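Local coordinates for phosphatidylinositol-specific phospholipase C1 (Streptomyces antibioticus, PDB 3H4X), which belongs to the calcium-dependent phosphoinositide phospholipase C family and is built round a curled, mostly parallel beta sheet, at residues N38-E43 with E60-S65. Numbering follows the deposited sequence.
Sequences NAYEKE and ELDLWS. With EOH (ethanol), chain T.
Tyr40 and Ala39 join the loop that follows strand 31-36 to the neighbouring parallel strand 58-64 of a TIM-barrel-like fold, the scaffold of PI-specific phospholipases C. Just beyond the end of strand 31-36, Ala39 N donates to Glu60 O (2.9 Å). Glu60 O also lies at the edge of the Tyr40 ring, 3.5 Å from Tyr40 CD2. With Tyr40 CG set between backbone N and carbonyl carbon (chi1 60°), the ring reaches across toward Asp62 and meets its side chain at about a right angle, while Tyr40 CB lies 3.8 Å from Leu61 CD2. Ring and carboxylate planes are turned 68° against each other.

A type I turn from Asn38 to Glu41, closed by Glu41 N to Asn38 O, positions Tyr40; Glu41 CG lies over one face of the ring, offset toward its rim. Outside the turn, Asn85 ND2 binds Ala39 O and Lys44 NZ binds Asn38 O. Held in this way, the phenol comes to the strand with its hydroxyl foremost: Tyr40 OH donates a hydrogen bond to Asp62 OD2 over 2.6 Å, on the anti side of the carboxylate and 29° out of its plane.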
ATOM      1  N   ASN A  38      -9.027   4.825   1.155  1.00 10.75           N
ATOM      2  CA  ASN A  38      -9.832   4.788   2.380  1.00 10.75           C
ATOM      3  C   ASN A  38     -10.848   3.645   2.408  1.00 10.04           C
ATOM      4  O   ASN A  38     -12.043   3.860   2.628  1.00 10.26           O
ATOM      5  CB  ASN A  38     -10.550   6.125   2.591  1.00 11.71           C
ATOM      6  CG  ASN A  38      -9.651   7.183   3.185  1.00 13.68           C
ATOM      7  OD1 ASN A  38      -8.429   7.041   3.210  1.00 15.55           O
ATOM      8  ND2 ASN A  38     -10.258   8.255   3.678  1.00 16.15           N
ATOM      9  N   ALA A  39     -10.351   2.426   2.209  1.00  9.25           N
ATOM     10  CA  ALA A  39     -11.192   1.239   2.066  1.00  9.12           C
ATOM     11  C   ALA A  39     -11.802   0.769   3.387  1.00  8.97           C
ATOM     12  O   ALA A  39     -12.663  -0.111   3.403  1.00  9.08           O
ATOM     13  CB  ALA A  39     -10.390   0.117   1.427  1.00  9.58           C
ATOM     14  N   TYR A  40     -11.352   1.367   4.484  1.00  8.68           N
ATOM     15  CA  TYR A  40     -11.819   1.019   5.825  1.00  8.94           C
ATOM     16  C   TYR A  40     -13.053   1.836   6.207  1.00  9.46           C
ATOM     17  O   TYR A  40     -13.590   1.678   7.301  1.00  9.41           O
ATOM     18  CB  TYR A  40     -10.707   1.301   6.842  1.00  8.81           C
ATOM     19  CG  TYR A  40     -10.320   2.759   6.834  1.00  8.07           C
ATOM     20  CD1 TYR A  40     -10.977   3.670   7.645  1.00  8.22           C
ATOM     21  CD2 TYR A  40      -9.346   3.234   5.970  1.00  7.84           C
ATOM     22  CE1 TYR A  40     -10.655   5.012   7.620  1.00  8.99           C
ATOM     23  CE2 TYR A  40      -9.012   4.574   5.932  1.00  7.99           C
ATOM     24  CZ  TYR A  40      -9.675   5.462   6.765  1.00  8.48           C
ATOM     25  OH  TYR A  40      -9.382   6.809   6.759  1.00 10.14           O
ATOM     26  N   GLU A  41     -13.497   2.716   5.317  1.00 10.03           N
ATOM     27  CA  GLU A  41     -14.644   3.567   5.624  1.00 11.27           C
ATOM     28  C   GLU A  41     -15.965   2.839   5.407  1.00 11.52           C
ATOM     29  O   GLU A  41     -16.214   2.278   4.341  1.00 11.02           O
ATOM     30  CB  GLU A  41     -14.593   4.863   4.815  1.00 11.78           C
ATOM     31  CG  GLU A  41     -13.446   5.769   5.233  1.00 14.10           C
ATOM     32  CD  GLU A  41     -13.556   7.165   4.669  1.00 17.47           C
ATOM     33  OE1 GLU A  41     -13.869   7.301   3.468  1.00 19.89           O
ATOM     34  OE2 GLU A  41     -13.322   8.125   5.432  1.00 19.06           O
ATOM     35  N   LYS A  42     -16.812   2.866   6.430  1.00 12.37           N
ATOM     36  CA  LYS A  42     -18.082   2.152   6.402  1.00 13.66           C
ATOM     37  C   LYS A  42     -18.983   2.612   5.252  1.00 14.38           C
ATOM     38  O   LYS A  42     -19.786   1.835   4.737  1.00 14.70           O
ATOM     39  CB  LYS A  42     -18.788   2.284   7.754  1.00 14.09           C
ATOM     40  CG  LYS A  42     -18.076   1.541   8.884  1.00 15.02           C
ATOM     41  CD  LYS A  42     -18.617   1.905  10.264  1.00 17.03           C
ATOM     42  CE  LYS A  42     -18.041   3.220  10.769  1.00 18.14           C
ATOM     43  NZ  LYS A  42     -18.453   3.501  12.173  1.00 19.24           N
ATOM     44  N   GLU A  43     -18.833   3.867   4.842  1.00 15.02           N
ATOM     45  CA  GLU A  43     -19.617   4.417   3.736  1.00 15.93           C
ATOM     46  C   GLU A  43     -19.286   3.748   2.402  1.00 15.52           C
ATOM     47  O   GLU A  43     -20.136   3.668   1.511  1.00 16.24           O
ATOM     48  CB  GLU A  43     -19.400   5.928   3.634  1.00 16.79           C
ATOM     49  CG  GLU A  43     -20.195   6.613   2.538  1.00 19.37           C
ATOM     50  CD  GLU A  43     -19.846   8.083   2.404  1.00 22.26           C
ATOM     51  OE1 GLU A  43     -18.772   8.488   2.899  1.00 23.78           O
ATOM     52  OE2 GLU A  43     -20.644   8.835   1.803  1.00 23.87           O
ATOM     53  N   GLU A  60      -6.523   0.945   0.774  1.00  7.33           N
ATOM     54  CA  GLU A  60      -5.775   1.905   1.567  1.00  8.18           C
ATOM     55  C   GLU A  60      -6.352   2.071   2.968  1.00  8.00           C
ATOM     56  O   GLU A  60      -7.574   2.125   3.152  1.00  8.35           O
ATOM     57  CB  GLU A  60      -5.716   3.233   0.830  1.00  9.12           C
ATOM     58  CG  GLU A  60      -4.802   4.257   1.455  1.00 11.43           C
ATOM     59  CD  GLU A  60      -4.773   5.533   0.650  0.55 15.45           C
ATOM     60  OE1 GLU A  60      -5.450   5.586  -0.401  0.55 17.29           O
ATOM     61  OE2 GLU A  60      -4.077   6.479   1.062  0.55 18.08           O
ATOM     62  N   LEU A  61      -5.446   2.143   3.941  1.00  8.15           N
ATOM     63  CA  LEU A  61      -5.769   2.266   5.362  1.00  9.01           C
ATOM     64  C   LEU A  61      -5.026   3.446   5.965  1.00  8.47           C
ATOM     65  O   LEU A  61      -3.846   3.651   5.670  1.00  9.34           O
ATOM     66  CB  LEU A  61      -5.310   1.018   6.116  1.00 10.05           C
ATOM     67  CG  LEU A  61      -5.879  -0.334   5.713  1.00 12.63           C
ATOM     68  CD1 LEU A  61      -5.278  -1.439   6.562  1.00 14.80           C
ATOM     69  CD2 LEU A  61      -7.388  -0.322   5.841  1.00 13.38           C
ATOM     70  N   ASP A  62      -5.707   4.195   6.831  1.00  8.09           N
ATOM     71  CA  ASP A  62      -5.099   5.296   7.581  1.00  8.07           C
ATOM     72  C   ASP A  62      -4.887   4.865   9.029  1.00  7.98           C
ATOM     73  O   ASP A  62      -5.851   4.519   9.718  1.00  8.41           O
ATOM     74  CB  ASP A  62      -6.001   6.532   7.548  1.00  8.71           C
ATOM     75  CG  ASP A  62      -6.103   7.155   6.168  1.00  9.70           C
ATOM     76  OD1 ASP A  62      -5.125   7.084   5.395  1.00 12.46           O
ATOM     77  OD2 ASP A  62      -7.163   7.730   5.855  1.00 10.58           O
ATOM     78  N   LEU A  63      -3.633   4.881   9.480  1.00  7.68           N
ATOM     79  CA  LEU A  63      -3.278   4.466  10.837  1.00  7.84           C
ATOM     80  C   LEU A  63      -2.705   5.617  11.637  1.00  7.84           C
ATOM     81  O   LEU A  63      -2.034   6.498  11.100  1.00  8.00           O
ATOM     82  CB  LEU A  63      -2.237   3.349  10.822  1.00  8.04           C
ATOM     83  CG  LEU A  63      -2.634   2.014  10.211  1.00  8.84           C
ATOM     84  CD1 LEU A  63      -1.534   0.994  10.466  1.00  9.32           C
ATOM     85  CD2 LEU A  63      -3.972   1.524  10.751  1.00 10.27           C
ATOM     86  N   TRP A  64      -2.941   5.571  12.942  1.00  8.26           N
ATOM     87  CA  TRP A  64      -2.414   6.566  13.868  1.00  8.66           C
ATOM     88  C   TRP A  64      -1.606   5.872  14.957  1.00  8.80           C
ATOM     89  O   TRP A  64      -2.108   4.958  15.617  1.00  8.99           O
ATOM     90  CB  TRP A  64      -3.551   7.362  14.504  1.00  8.56           C
ATOM     91  CG  TRP A  64      -4.425   8.059  13.517  1.00  8.86           C
ATOM     92  CD1 TRP A  64      -5.359   7.491  12.696  1.00  9.72           C
ATOM     93  CD2 TRP A  64      -4.464   9.465  13.255  1.00  9.38           C
ATOM     94  NE1 TRP A  64      -5.967   8.458  11.932  1.00  9.78           N
ATOM     95  CE2 TRP A  64      -5.438   9.679  12.259  1.00  9.64           C
ATOM     96  CE3 TRP A  64      -3.768  10.565  13.766  1.00 10.25           C
ATOM     97  CZ2 TRP A  64      -5.733  10.947  11.766  1.00 10.56           C
ATOM     98  CZ3 TRP A  64      -4.066  11.821  13.275  1.00 10.93           C
ATOM     99  CH2 TRP A  64      -5.037  12.002  12.285  1.00 11.37           C
ATOM    100  N   SER A  65      -0.363   6.309  15.143  1.00  9.05           N
ATOM    101  CA  SER A  65       0.535   5.697  16.121  1.00  9.92           C
ATOM    102  C   SER A  65       0.736   6.545  17.368  1.00  9.94           C
ATOM    103  O   SER A  65       1.243   6.048  18.372  1.00  9.97           O
ATOM    104  CB  SER A  65       1.923   5.455  15.519  1.00 10.57           C
ATOM    105  OG  SER A  65       1.875   4.845  14.248  1.00 12.63           O
TER
HETATM  106  C1  EOH T 358      -1.513   9.296  -1.078  1.00 17.05           C
HETATM  107  C2  EOH T 358      -1.637  10.778  -0.732  1.00 16.49           C
HETATM  108  O   EOH T 358      -2.739   8.601  -0.969  1.00 16.57           O